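Local atomic coordinates of FAD dependent oxidoreductase (Chelativorans sp. BNC1, PDB entry 6PXS), a protein that oxidises iminodiacetate, using a bound FAD as its cofactor. Residues Ala42-Trp48 against Ile144-Val150; Arg63-Tyr68 against Leu337-Phe342; Leu100-Glu104 against Leu139-His143. One frame throughout, in Å; residues are numbered along the deposited sequence.

Contact 1 (Ala42-Trp48 against Ile144-Val150). With FAD (flavin-adenine dinucleotide), chain E.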
loop_
_atom_site.group_PDB
_atom_site.type_symbol
_atom_site.label_atom_id
_atom_site.label_comp_id
_atom_site.label_asym_id
_atom_site.label_seq_id
_atom_site.Cartn_x
_atom_site.Cartn_y
_atom_site.Cartn_z
ATOM N N ALA A 42 6.770 2.672 -18.694
ATOM C CA ALA A 42 5.810 3.697 -19.085
ATOM C C ALA A 42 4.880 3.179 -20.174
ATOM O O ALA A 42 3.663 3.093 -19.982
ATOM C CB ALA A 42 6.551 4.950 -19.556
ATOM N N GLY A 43 5.444 2.819 -21.325
ATOM C CA GLY A 43 4.666 2.221 -22.391
ATOM C C GLY A 43 4.515 3.077 -23.630
ATOM O O GLY A 43 3.462 3.055 -24.272
ATOM N N VAL A 44 5.551 3.831 -23.984
ATOM C CA VAL A 44 5.537 4.655 -25.186
ATOM C C VAL A 44 6.134 3.857 -26.337
ATOM O O VAL A 44 7.184 3.221 -26.186
ATOM C CB VAL A 44 6.312 5.963 -24.967
ATOM C CG1 VAL A 44 6.399 6.750 -26.264
ATOM C CG2 VAL A 44 5.649 6.790 -23.881
ATOM N N VAL A 45 5.466 3.889 -27.489
ATOM C CA VAL A 45 5.924 3.199 -28.695
ATOM C C VAL A 45 5.928 4.236 -29.816
ATOM O O VAL A 45 4.923 4.432 -30.508
ATOM C CB VAL A 45 5.045 1.998 -29.057
ATOM C CG1 VAL A 45 5.582 1.304 -30.295
ATOM C CG2 VAL A 45 4.969 1.029 -27.888
ATOM N N CYS A 46 7.067 4.900 -30.009
ATOM C CA CYS A 46 7.188 5.959 -31.005
ATOM C C CYS A 46 8.664 6.198 -31.311
ATOM O O CYS A 46 9.270 7.128 -30.764
ATOM C CB CYS A 46 6.518 7.239 -30.506
ATOM S SG CYS A 46 6.349 8.524 -31.762
ATOM N N PRO A 47 9.274 5.386 -32.180
ATOM C CA PRO A 47 10.737 5.431 -32.326
ATOM C C PRO A 47 11.261 6.517 -33.250
ATOM O O PRO A 47 12.454 6.841 -33.172
ATOM C CB PRO A 47 11.062 4.045 -32.898
ATOM C CG PRO A 47 9.860 3.726 -33.736
ATOM C CD PRO A 47 8.672 4.327 -33.012
ATOM N N TRP A 48 10.426 7.088 -34.117
ATOM C CA TRP A 48 10.936 7.928 -35.195
ATOM C C TRP A 48 11.568 9.220 -34.692
ATOM O O TRP A 48 12.323 9.854 -35.440
ATOM C CB TRP A 48 9.808 8.246 -36.177
ATOM C CG TRP A 48 9.046 7.027 -36.596
ATOM C CD1 TRP A 48 9.408 6.120 -37.548
ATOM C CD2 TRP A 48 7.795 6.575 -36.066
ATOM N NE1 TRP A 48 8.459 5.133 -37.645
ATOM C CE2 TRP A 48 7.458 5.390 -36.746
ATOM C CE3 TRP A 48 6.926 7.059 -35.084
ATOM C CZ2 TRP A 48 6.288 4.681 -36.477
ATOM C CZ3 TRP A 48 5.765 6.355 -34.817
ATOM C CH2 TRP A 48 5.457 5.179 -35.511
ATOM N N ILE A 144 2.891 13.269 -34.826
ATOM C CA ILE A 144 3.149 11.973 -35.451
ATOM C C ILE A 144 1.945 11.076 -35.186
ATOM O O ILE A 144 1.891 10.416 -34.139
ATOM C CB ILE A 144 4.437 11.329 -34.914
ATOM C CG1 ILE A 144 5.625 12.280 -35.079
ATOM C CG2 ILE A 144 4.713 10.015 -35.636
ATOM C CD1 ILE A 144 6.921 11.744 -34.502
ATOM N N PRO A 145 0.965 11.012 -36.092
ATOM C CA PRO A 145 -0.245 10.223 -35.803
ATOM C C PRO A 145 0.035 8.765 -35.481
ATOM O O PRO A 145 -0.811 8.114 -34.855
ATOM C CB PRO A 145 -1.074 10.362 -37.087
ATOM C CG PRO A 145 -0.554 11.592 -37.756
ATOM C CD PRO A 145 0.899 11.667 -37.409
ATOM N N GLY A 146 1.194 8.231 -35.876
ATOM C CA GLY A 146 1.475 6.821 -35.667
ATOM C C GLY A 146 1.923 6.461 -34.267
ATOM O O GLY A 146 1.893 5.281 -33.905
ATOM N N GLY A 147 2.342 7.444 -33.474
ATOM C CA GLY A 147 2.771 7.171 -32.117
ATOM C C GLY A 147 1.682 6.509 -31.301
ATOM O O GLY A 147 0.529 6.948 -31.329
ATOM N N ALA A 148 2.028 5.448 -30.575
ATOM C CA ALA A 148 1.073 4.708 -29.767
ATOM C C ALA A 148 1.642 4.492 -28.372
ATOM O O ALA A 148 2.815 4.763 -28.104
ATOM C CB ALA A 148 0.722 3.359 -30.410
ATOM N N ARG A 149 0.784 3.999 -27.480
ATOM C CA ARG A 149 1.181 3.643 -26.126
ATOM C C ARG A 149 0.560 2.298 -25.772
ATOM O O ARG A 149 -0.301 1.782 -26.488
ATOM C CB ARG A 149 0.779 4.726 -25.111
ATOM C CG ARG A 149 -0.629 5.301 -25.274
ATOM C CD ARG A 149 -1.722 4.380 -24.737
ATOM N NE ARG A 149 -3.007 5.073 -24.649
ATOM C CZ ARG A 149 -4.159 4.492 -24.329
ATOM N NH1 ARG A 149 -4.207 3.191 -24.065
ATOM N NH2 ARG A 149 -5.271 5.213 -24.274
ATOM N N VAL A 150 1.015 1.728 -24.656
ATOM C CA VAL A 150 0.558 0.415 -24.211
ATOM C C VAL A 150 0.908 0.263 -22.738
ATOM O O VAL A 150 1.802 0.934 -22.226
ATOM C CB VAL A 150 1.195 -0.715 -25.058
ATOM C CG1 VAL A 150 2.713 -0.689 -24.926
ATOM C CG2 VAL A 150 0.639 -2.068 -24.646
HETATM P PA FAD E . 12.395 -7.609 -16.471
HETATM O O1A FAD E . 12.973 -6.998 -15.249
HETATM O O2A FAD E . 10.993 -7.105 -16.823
HETATM O O5B FAD E . 12.380 -9.176 -16.387
HETATM C C5B FAD E . 13.320 -9.893 -15.561
HETATM C C4B FAD E . 12.580 -10.976 -14.820
HETATM O O4B FAD E . 13.473 -12.086 -14.563
HETATM C C3B FAD E . 12.022 -10.553 -13.460
HETATM O O3B FAD E . 10.729 -11.110 -13.257
HETATM C C2B FAD E . 13.046 -11.129 -12.480
HETATM O O2B FAD E . 12.483 -11.388 -11.199
HETATM C C1B FAD E . 13.410 -12.425 -13.196
HETATM N N9A FAD E . 14.691 -12.999 -12.796
HETATM C C8A FAD E . 15.920 -12.396 -12.833
HETATM N N7A FAD E . 16.900 -13.157 -12.406
HETATM C C5A FAD E . 16.269 -14.344 -12.064
HETATM C C6A FAD E . 16.751 -15.560 -11.545
HETATM N N6A FAD E . 18.036 -15.793 -11.266
HETATM N N1A FAD E . 15.852 -16.543 -11.316
HETATM C C2A FAD E . 14.564 -16.320 -11.590
HETATM N N3A FAD E . 13.998 -15.215 -12.080
HETATM C C4A FAD E . 14.908 -14.259 -12.297
HETATM N N1 FAD E . 10.514 0.783 -22.640
HETATM C C2 FAD E . 9.828 1.273 -23.713
HETATM O O2 FAD E . 9.884 0.729 -24.822
HETATM N N3 FAD E . 9.042 2.404 -23.570
HETATM C C4 FAD E . 8.871 3.127 -22.408
HETATM O O4 FAD E . 8.146 4.120 -22.401
HETATM C C4X FAD E . 9.607 2.601 -21.274
HETATM N N5 FAD E . 9.503 3.224 -20.134
HETATM C C5X FAD E . 10.205 2.722 -19.050
HETATM C C6 FAD E . 10.104 3.378 -17.824
HETATM C C7 FAD E . 10.784 2.912 -16.703
HETATM C C7M FAD E . 10.651 3.647 -15.396
HETATM C C8 FAD E . 11.592 1.769 -16.808
HETATM C C8M FAD E . 12.343 1.241 -15.614
HETATM C C9 FAD E . 11.693 1.112 -18.031
HETATM C C9A FAD E . 11.009 1.577 -19.149
HETATM N N10 FAD E . 11.091 0.931 -20.400
HETATM C C10 FAD E . 10.405 1.421 -21.487
HETATM C "C1'" FAD E . 11.930 -0.266 -20.575
HETATM C "C2'" FAD E . 11.197 -1.569 -20.261
HETATM O "O2'" FAD E . 10.351 -1.400 -19.123
HETATM C "C3'" FAD E . 12.226 -2.659 -19.961
HETATM O "O3'" FAD E . 13.301 -2.553 -20.888
HETATM C "C4'" FAD E . 11.678 -4.084 -20.027
HETATM O "O4'" FAD E . 10.584 -4.202 -19.118
HETATM C "C5'" FAD E . 12.745 -5.105 -19.696
HETATM O "O5'" FAD E . 12.154 -6.421 -19.676
HETATM P P FAD E . 12.988 -7.677 -19.227
HETATM O O1P FAD E . 14.308 -7.698 -20.005
HETATM O O2P FAD E . 12.191 -8.929 -19.293
HETATM O O3P FAD E . 13.336 -7.328 -17.715
#

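Contact 2 (Arg63-Tyr68 against Leu337-Phe342). With FAD (flavin-adenine dinucleotide), chain E.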
loop_
_atom_site.group_PDB
_atom_site.type_symbol
_atom_site.label_atom_id
_atom_site.label_comp_id
_atom_site.label_asym_id
_atom_site.label_seq_id
_atom_site.Cartn_x
_atom_site.Cartn_y
_atom_site.Cartn_z
ATOM N N ARG A 63 11.717 -1.811 -36.082
ATOM C CA ARG A 63 11.121 -3.085 -36.468
ATOM C C ARG A 63 10.152 -3.579 -35.401
ATOM O O ARG A 63 9.043 -4.024 -35.717
ATOM C CB ARG A 63 12.226 -4.112 -36.723
ATOM C CG ARG A 63 11.747 -5.483 -37.179
ATOM C CD ARG A 63 11.072 -5.430 -38.541
ATOM N NE ARG A 63 10.865 -6.767 -39.094
ATOM C CZ ARG A 63 9.933 -7.619 -38.674
ATOM N NH1 ARG A 63 9.823 -8.814 -39.240
ATOM N NH2 ARG A 63 9.117 -7.284 -37.683
ATOM N N GLY A 64 10.550 -3.498 -34.129
ATOM C CA GLY A 64 9.677 -3.921 -33.048
ATOM C C GLY A 64 8.449 -3.053 -32.876
ATOM O O GLY A 64 7.469 -3.500 -32.272
ATOM N N ALA A 65 8.482 -1.821 -33.387
ATOM C CA ALA A 65 7.307 -0.960 -33.323
ATOM C C ALA A 65 6.258 -1.376 -34.346
ATOM O O ALA A 65 5.056 -1.305 -34.069
ATOM C CB ALA A 65 7.712 0.497 -33.541
ATOM N N ARG A 66 6.692 -1.810 -35.532
ATOM C CA ARG A 66 5.741 -2.257 -36.544
ATOM C C ARG A 66 5.119 -3.596 -36.177
ATOM O O ARG A 66 3.976 -3.873 -36.558
ATOM C CB ARG A 66 6.425 -2.358 -37.909
ATOM C CG ARG A 66 6.848 -1.022 -38.503
ATOM C CD ARG A 66 7.149 -1.154 -39.989
ATOM N NE ARG A 66 8.208 -2.125 -40.257
ATOM C CZ ARG A 66 9.500 -1.828 -40.368
ATOM N NH1 ARG A 66 9.922 -0.577 -40.234
ATOM N NH2 ARG A 66 10.377 -2.790 -40.616
ATOM N N TYR A 67 5.846 -4.438 -35.439
ATOM C CA TYR A 67 5.306 -5.737 -35.061
ATOM C C TYR A 67 4.105 -5.610 -34.135
ATOM O O TYR A 67 3.337 -6.570 -34.001
ATOM C CB TYR A 67 6.393 -6.585 -34.393
ATOM C CG TYR A 67 5.938 -7.983 -34.039
ATOM C CD1 TYR A 67 5.263 -8.766 -34.962
ATOM C CD2 TYR A 67 6.190 -8.522 -32.785
ATOM C CE1 TYR A 67 4.844 -10.043 -34.649
ATOM C CE2 TYR A 67 5.774 -9.801 -32.462
ATOM C CZ TYR A 67 5.101 -10.554 -33.399
ATOM O OH TYR A 67 4.684 -11.827 -33.091
ATOM N N TYR A 68 3.919 -4.451 -33.500
ATOM C CA TYR A 68 2.793 -4.287 -32.587
ATOM C C TYR A 68 1.460 -4.463 -33.300
ATOM O O TYR A 68 0.508 -4.985 -32.709
ATOM C CB TYR A 68 2.856 -2.919 -31.912
ATOM C CG TYR A 68 3.425 -2.966 -30.512
ATOM C CD1 TYR A 68 4.797 -3.010 -30.298
ATOM C CD2 TYR A 68 2.589 -2.971 -29.405
ATOM C CE1 TYR A 68 5.319 -3.056 -29.020
ATOM C CE2 TYR A 68 3.102 -3.015 -28.123
ATOM C CZ TYR A 68 4.466 -3.057 -27.937
ATOM O OH TYR A 68 4.975 -3.104 -26.660
ATOM N N LEU A 337 9.854 -2.224 -24.009
ATOM C CA LEU A 337 8.455 -2.416 -24.371
ATOM C C LEU A 337 8.255 -2.311 -25.878
ATOM O O LEU A 337 7.333 -2.923 -26.427
ATOM C CB LEU A 337 7.575 -1.403 -23.636
ATOM C CG LEU A 337 7.688 -1.422 -22.107
ATOM C CD1 LEU A 337 6.682 -0.469 -21.490
ATOM C CD2 LEU A 337 7.499 -2.829 -21.551
ATOM N N THR A 338 9.112 -1.554 -26.563
ATOM C CA THR A 338 9.052 -1.495 -28.019
ATOM C C THR A 338 9.790 -2.669 -28.651
ATOM O O THR A 338 9.283 -3.296 -29.588
ATOM C CB THR A 338 9.638 -0.173 -28.516
ATOM O OG1 THR A 338 8.915 0.924 -27.944
ATOM C CG2 THR A 338 9.563 -0.089 -30.032
ATOM N N VAL A 339 10.985 -2.981 -28.146
ATOM C CA VAL A 339 11.799 -4.034 -28.742
ATOM C C VAL A 339 11.402 -5.412 -28.222
ATOM O O VAL A 339 11.451 -6.395 -28.969
ATOM C CB VAL A 339 13.288 -3.754 -28.476
ATOM C CG1 VAL A 339 14.152 -4.887 -29.010
ATOM C CG2 VAL A 339 13.695 -2.426 -29.092
ATOM N N GLY A 340 11.006 -5.503 -26.955
ATOM C CA GLY A 340 10.772 -6.768 -26.296
ATOM C C GLY A 340 9.932 -7.747 -27.092
ATOM O O GLY A 340 10.378 -8.850 -27.429
ATOM N N PRO A 341 8.688 -7.366 -27.398
ATOM C CA PRO A 341 7.797 -8.298 -28.114
ATOM C C PRO A 341 8.429 -8.926 -29.347
ATOM O O PRO A 341 8.429 -10.156 -29.481
ATOM C CB PRO A 341 6.594 -7.412 -28.460
ATOM C CG PRO A 341 6.580 -6.368 -27.393
ATOM C CD PRO A 341 8.023 -6.090 -27.083
ATOM N N PHE A 342 8.973 -8.113 -30.255
ATOM C CA PHE A 342 9.605 -8.675 -31.444
ATOM C C PHE A 342 10.894 -9.409 -31.089
ATOM O O PHE A 342 11.190 -10.464 -31.663
ATOM C CB PHE A 342 9.879 -7.574 -32.467
ATOM C CG PHE A 342 10.497 -8.075 -33.740
ATOM C CD1 PHE A 342 9.812 -8.960 -34.557
ATOM C CD2 PHE A 342 11.760 -7.660 -34.124
ATOM C CE1 PHE A 342 10.376 -9.424 -35.731
ATOM C CE2 PHE A 342 12.331 -8.121 -35.299
ATOM C CZ PHE A 342 11.636 -9.002 -36.103
HETATM P PA FAD E . 12.395 -7.609 -16.471
HETATM O O1A FAD E . 12.973 -6.998 -15.249
HETATM O O2A FAD E . 10.993 -7.105 -16.823
HETATM O O5B FAD E . 12.380 -9.176 -16.387
HETATM C C5B FAD E . 13.320 -9.893 -15.561
HETATM C C4B FAD E . 12.580 -10.976 -14.820
HETATM O O4B FAD E . 13.473 -12.086 -14.563
HETATM C C3B FAD E . 12.022 -10.553 -13.460
HETATM O O3B FAD E . 10.729 -11.110 -13.257
HETATM C C2B FAD E . 13.046 -11.129 -12.480
HETATM O O2B FAD E . 12.483 -11.388 -11.199
HETATM C C1B FAD E . 13.410 -12.425 -13.196
HETATM N N9A FAD E . 14.691 -12.999 -12.796
HETATM C C8A FAD E . 15.920 -12.396 -12.833
HETATM N N7A FAD E . 16.900 -13.157 -12.406
HETATM C C5A FAD E . 16.269 -14.344 -12.064
HETATM C C6A FAD E . 16.751 -15.560 -11.545
HETATM N N6A FAD E . 18.036 -15.793 -11.266
HETATM N N1A FAD E . 15.852 -16.543 -11.316
HETATM C C2A FAD E . 14.564 -16.320 -11.590
HETATM N N3A FAD E . 13.998 -15.215 -12.080
HETATM C C4A FAD E . 14.908 -14.259 -12.297
HETATM N N1 FAD E . 10.514 0.783 -22.640
HETATM C C2 FAD E . 9.828 1.273 -23.713
HETATM O O2 FAD E . 9.884 0.729 -24.822
HETATM N N3 FAD E . 9.042 2.404 -23.570
HETATM C C4 FAD E . 8.871 3.127 -22.408
HETATM O O4 FAD E . 8.146 4.120 -22.401
HETATM C C4X FAD E . 9.607 2.601 -21.274
HETATM N N5 FAD E . 9.503 3.224 -20.134
HETATM C C5X FAD E . 10.205 2.722 -19.050
HETATM C C6 FAD E . 10.104 3.378 -17.824
HETATM C C7 FAD E . 10.784 2.912 -16.703
HETATM C C7M FAD E . 10.651 3.647 -15.396
HETATM C C8 FAD E . 11.592 1.769 -16.808
HETATM C C8M FAD E . 12.343 1.241 -15.614
HETATM C C9 FAD E . 11.693 1.112 -18.031
HETATM C C9A FAD E . 11.009 1.577 -19.149
HETATM N N10 FAD E . 11.091 0.931 -20.400
HETATM C C10 FAD E . 10.405 1.421 -21.487
HETATM C "C1'" FAD E . 11.930 -0.266 -20.575
HETATM C "C2'" FAD E . 11.197 -1.569 -20.261
HETATM O "O2'" FAD E . 10.351 -1.400 -19.123
HETATM C "C3'" FAD E . 12.226 -2.659 -19.961
HETATM O "O3'" FAD E . 13.301 -2.553 -20.888
HETATM C "C4'" FAD E . 11.678 -4.084 -20.027
HETATM O "O4'" FAD E . 10.584 -4.202 -19.118
HETATM C "C5'" FAD E . 12.745 -5.105 -19.696
HETATM O "O5'" FAD E . 12.154 -6.421 -19.676
HETATM P P FAD E . 12.988 -7.677 -19.227
HETATM O O1P FAD E . 14.308 -7.698 -20.005
HETATM O O2P FAD E . 12.191 -8.929 -19.293
HETATM O O3P FAD E . 13.336 -7.328 -17.715
#

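Contact 3 (Leu100-Glu104 against Leu139-His143)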
loop_
_atom_site.group_PDB
_atom_site.type_symbol
_atom_site.label_atom_id
_atom_site.label_comp_id
_atom_site.label_asym_id
_atom_site.label_seq_id
_atom_site.Cartn_x
_atom_site.Cartn_y
_atom_site.Cartn_z
ATOM N N LEU A 100 13.826 22.398 -32.594
ATOM C CA LEU A 100 12.610 21.790 -33.120
ATOM C C LEU A 100 12.696 21.600 -34.628
ATOM O O LEU A 100 12.119 20.650 -35.168
ATOM C CB LEU A 100 11.395 22.646 -32.756
ATOM C CG LEU A 100 10.018 22.026 -33.007
ATOM C CD1 LEU A 100 9.853 20.716 -32.246
ATOM C CD2 LEU A 100 8.921 23.002 -32.617
ATOM N N ASP A 101 13.415 22.486 -35.323
ATOM C CA ASP A 101 13.632 22.299 -36.753
ATOM C C ASP A 101 14.582 21.137 -37.013
ATOM O O ASP A 101 14.391 20.373 -37.967
ATOM C CB ASP A 101 14.181 23.585 -37.371
ATOM C CG ASP A 101 13.264 24.773 -37.158
ATOM O OD1 ASP A 101 12.042 24.562 -37.008
ATOM O OD2 ASP A 101 13.763 25.917 -37.137
ATOM N N THR A 102 15.613 20.989 -36.178
ATOM C CA THR A 102 16.518 19.853 -36.315
ATOM C C THR A 102 15.784 18.539 -36.078
ATOM O O THR A 102 15.984 17.565 -36.813
ATOM C CB THR A 102 17.688 19.994 -35.341
ATOM O OG1 THR A 102 18.457 21.154 -35.680
ATOM C CG2 THR A 102 18.584 18.762 -35.386
ATOM N N ILE A 103 14.927 18.494 -35.057
ATOM C CA ILE A 103 14.170 17.277 -34.778
ATOM C C ILE A 103 13.229 16.964 -35.932
ATOM O O ILE A 103 13.103 15.808 -36.355
ATOM C CB ILE A 103 13.411 17.416 -33.446
ATOM C CG1 ILE A 103 14.401 17.512 -32.283
ATOM C CG2 ILE A 103 12.467 16.238 -33.253
ATOM C CD1 ILE A 103 13.795 18.030 -30.996
ATOM N N GLU A 104 12.551 17.987 -36.461
ATOM C CA GLU A 104 11.695 17.778 -37.624
ATOM C C GLU A 104 12.471 17.150 -38.773
ATOM O O GLU A 104 11.912 16.362 -39.543
ATOM C CB GLU A 104 11.075 19.106 -38.063
ATOM C CG GLU A 104 10.039 18.976 -39.173
ATOM C CD GLU A 104 9.512 20.321 -39.642
ATOM O OE1 GLU A 104 8.612 20.340 -40.508
ATOM O OE2 GLU A 104 10.000 21.357 -39.144
ATOM N N LEU A 139 3.216 26.353 -26.985
ATOM C CA LEU A 139 4.142 25.306 -27.398
ATOM C C LEU A 139 3.875 24.913 -28.845
ATOM O O LEU A 139 2.762 24.497 -29.187
ATOM C CB LEU A 139 4.015 24.087 -26.484
ATOM C CG LEU A 139 4.570 24.255 -25.069
ATOM C CD1 LEU A 139 4.109 23.119 -24.172
ATOM C CD2 LEU A 139 6.088 24.326 -25.093
ATOM N N GLU A 140 4.894 25.057 -29.689
ATOM C CA GLU A 140 4.892 24.420 -30.995
ATOM C C GLU A 140 5.253 22.946 -30.836
ATOM O O GLU A 140 5.894 22.542 -29.861
ATOM C CB GLU A 140 5.883 25.101 -31.940
ATOM C CG GLU A 140 5.716 26.607 -32.059
ATOM C CD GLU A 140 6.782 27.240 -32.938
ATOM O OE1 GLU A 140 7.412 26.511 -33.731
ATOM O OE2 GLU A 140 6.993 28.467 -32.831
ATOM N N ALA A 141 4.837 22.139 -31.807
ATOM C CA ALA A 141 5.048 20.702 -31.706
ATOM C C ALA A 141 5.022 20.083 -33.095
ATOM O O ALA A 141 4.647 20.720 -34.082
ATOM C CB ALA A 141 3.994 20.051 -30.805
ATOM N N ILE A 142 5.432 18.819 -33.148
ATOM C CA ILE A 142 5.392 18.006 -34.357
ATOM C C ILE A 142 4.469 16.829 -34.083
ATOM O O ILE A 142 4.670 16.091 -33.111
ATOM C CB ILE A 142 6.796 17.522 -34.764
ATOM C CG1 ILE A 142 7.716 18.720 -35.007
ATOM C CG2 ILE A 142 6.714 16.642 -36.008
ATOM C CD1 ILE A 142 9.173 18.349 -35.162
ATOM N N HIS A 143 3.463 16.656 -34.932
ATOM C CA HIS A 143 2.432 15.648 -34.727
ATOM C C HIS A 143 2.780 14.395 -35.522
ATOM O O HIS A 143 2.944 14.458 -36.745
ATOM C CB HIS A 143 1.065 16.189 -35.143
ATOM C CG HIS A 143 -0.074 15.282 -34.800
ATOM N ND1 HIS A 143 -0.683 14.466 -35.728
ATOM C CD2 HIS A 143 -0.714 15.062 -33.627
ATOM C CE1 HIS A 143 -1.650 13.783 -35.143
ATOM N NE2 HIS A 143 -1.689 14.126 -33.868
#

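Contact 1 (Ala42-Trp48 against Ile144-Val150)
Gly43 O is gripped twice: Val150 N donates a hydrogen bond of 2.8 Å to it, in the carbonyl plane, and Arg149 CA adds a C-H...O contact at 3.0 Å. Gly43 stands so near Val150 O that a side chain here would run into it, and at its backbone angles a CB would also press on the carbonyl O of Ala42. Two residues on, past the non-hydrogen-bonded pair of Val44 and Arg149, Val45 and Ala148 form an antiparallel hydrogen-bonded pair, with Val45 N to Ala148 O at 2.9 Å and an almost straight return bond from Ala148 N to Val45 O. Val45 CG2, anti to the carbonyl carbon (CG1 at chi1 -179°), reaches Val150 CG1 at 4.1 Å. Beyond the strands, Ile144 CG2 approaches the Trp48 ring obliquely, 3.7 Å from CE3, while Gly147 N and Gly146 O sit at the ring's edge. The Arg149 side chain departs, its NH1 hydrogen-bonded to Gly84 O. On the flavin side, Gly43 N and Val44 N both donate to FAD O4, the latter at 3.1 Å, and Val44 O accepts a weak bond from FAD N3. These groups match the flavin's O4 and N3 edge and probably polarise the C4 carbonyl.

Contact 2 (Arg63-Tyr68 against Leu337-Phe342)
Phe342 of helix 336-352 packs on helix 55-76 at Gly64, where a side chain would collide with Thr338 O. Its CB meets Gly64 CA at 3.7 Å and Tyr67 CD2 at 3.8 Å. The ring runs out between Tyr67 and Arg63, because CG is anti to the backbone N (chi1 -178°). On the Tyr67 side, CD1 comes within 4.0 Å of Tyr67 CG, and the edge of Phe342 is turned toward the tyrosine face in an offset edge-to-face pair, planes at 62°. Arg63 covers one face of the phenylalanine: Arg63 CG lies against Phe342 CE2, and at the tip Phe342 CZ sits over the centre of the guanidinium, 3.4 Å from Arg63 CZ, the two planes 28° apart. The same guanidinium is held through NH1 in a salt bridge to Glu357. Replacing Arg63 by an alanine would probably uncover this face of Phe342 and leave Glu357 without its mate.

Helix 336-352 is the helix of an apparent second glycine-rich strand-turn-helix, consistent with the FAD-binding architecture of the DadA family, and its first turn faces the flavin. Thr338 grips FAD O2 through both N, at 3.0 Å, and OG1, at 3.3 Å; the positive end of the helix would probably polarise this carbonyl. Leu337 covers one face of the isoalloxazine, its CG standing over FAD N1 at 3.6 Å, while Thr338 CG2 packs on Ala65 N and CB.

Tyr68 reaches back along this turn. Its hydroxyl donates to Leu337 O, which lies at the ring's edge, although the modelled length is too short to be trusted, and Pro341 CG packs obliquely against the same ring. The hydroxyl of Tyr67 is bonded to His18, and Pro341 O takes a bond from Ser14.

Contact 3 (Leu100-Glu104 against Leu139-His143)
Glu140 meets Leu100 through its aliphatic part, CB lying 3.8 Å from Leu100 CD2 with the two side chains crossing at a slant. Glu140 OE1 is 4.0 Å from Leu100 CD2 and makes a long, weak ion pair with Arg122. At Ala141 the side chain turns from the helix, and the backbone N lies 4.3 Å from Leu100 CD2. Ile142 then carries most of the contact. With CG1 anti to the carbonyl carbon (chi1 -59°) and the chain extended beyond it, CD1 settles between Leu100, Ile103 and Glu104 on the helix. There it touches Leu100 CD1 at 3.8 Å, the two side chains passing in opposite directions, and Glu104 CB at 3.6 Å. Leu100 O and, more loosely, Ile103 CG2 complete the seat. Glu104 runs across the isoleucine at about a right angle, lending CB and CG to the apolar surface while its carboxylate forms a salt bridge with Arg122, which Asp101 also binds. Segment 100-104 of helix 97-111 thus lies on one face of the mixed sheet, at 18° to strand residues 141-143, while Ala141 and His143 touch helix 127-131 and strand 141-144 is hydrogen-bonded between strands 90-93 and 121-123.

In the fold
Contacts 1 and 2 are neighbours, their centres about 11 Å apart, and both touch FAD: the first reaches the flavin from strand 44-45, the second from the start of helix 336-352. They meet where Val45 and Val150 pack against Thr338 and Tyr68. Along the chain their segments alternate, 42-48, 63-68, 144-150 and 337-342, bringing distant parts of the sequence together around the flavin. Contact 3 is nested within the loops closed by both, its centre about 16 Å from that of contact 1 and about 25 Å from that of contact 2. Strand 141-144 of the sheet under helix 97-111 leads, through the turn at Ile144-Gly147, into strand 148-149, the partner of flavin-binding strand 44-45.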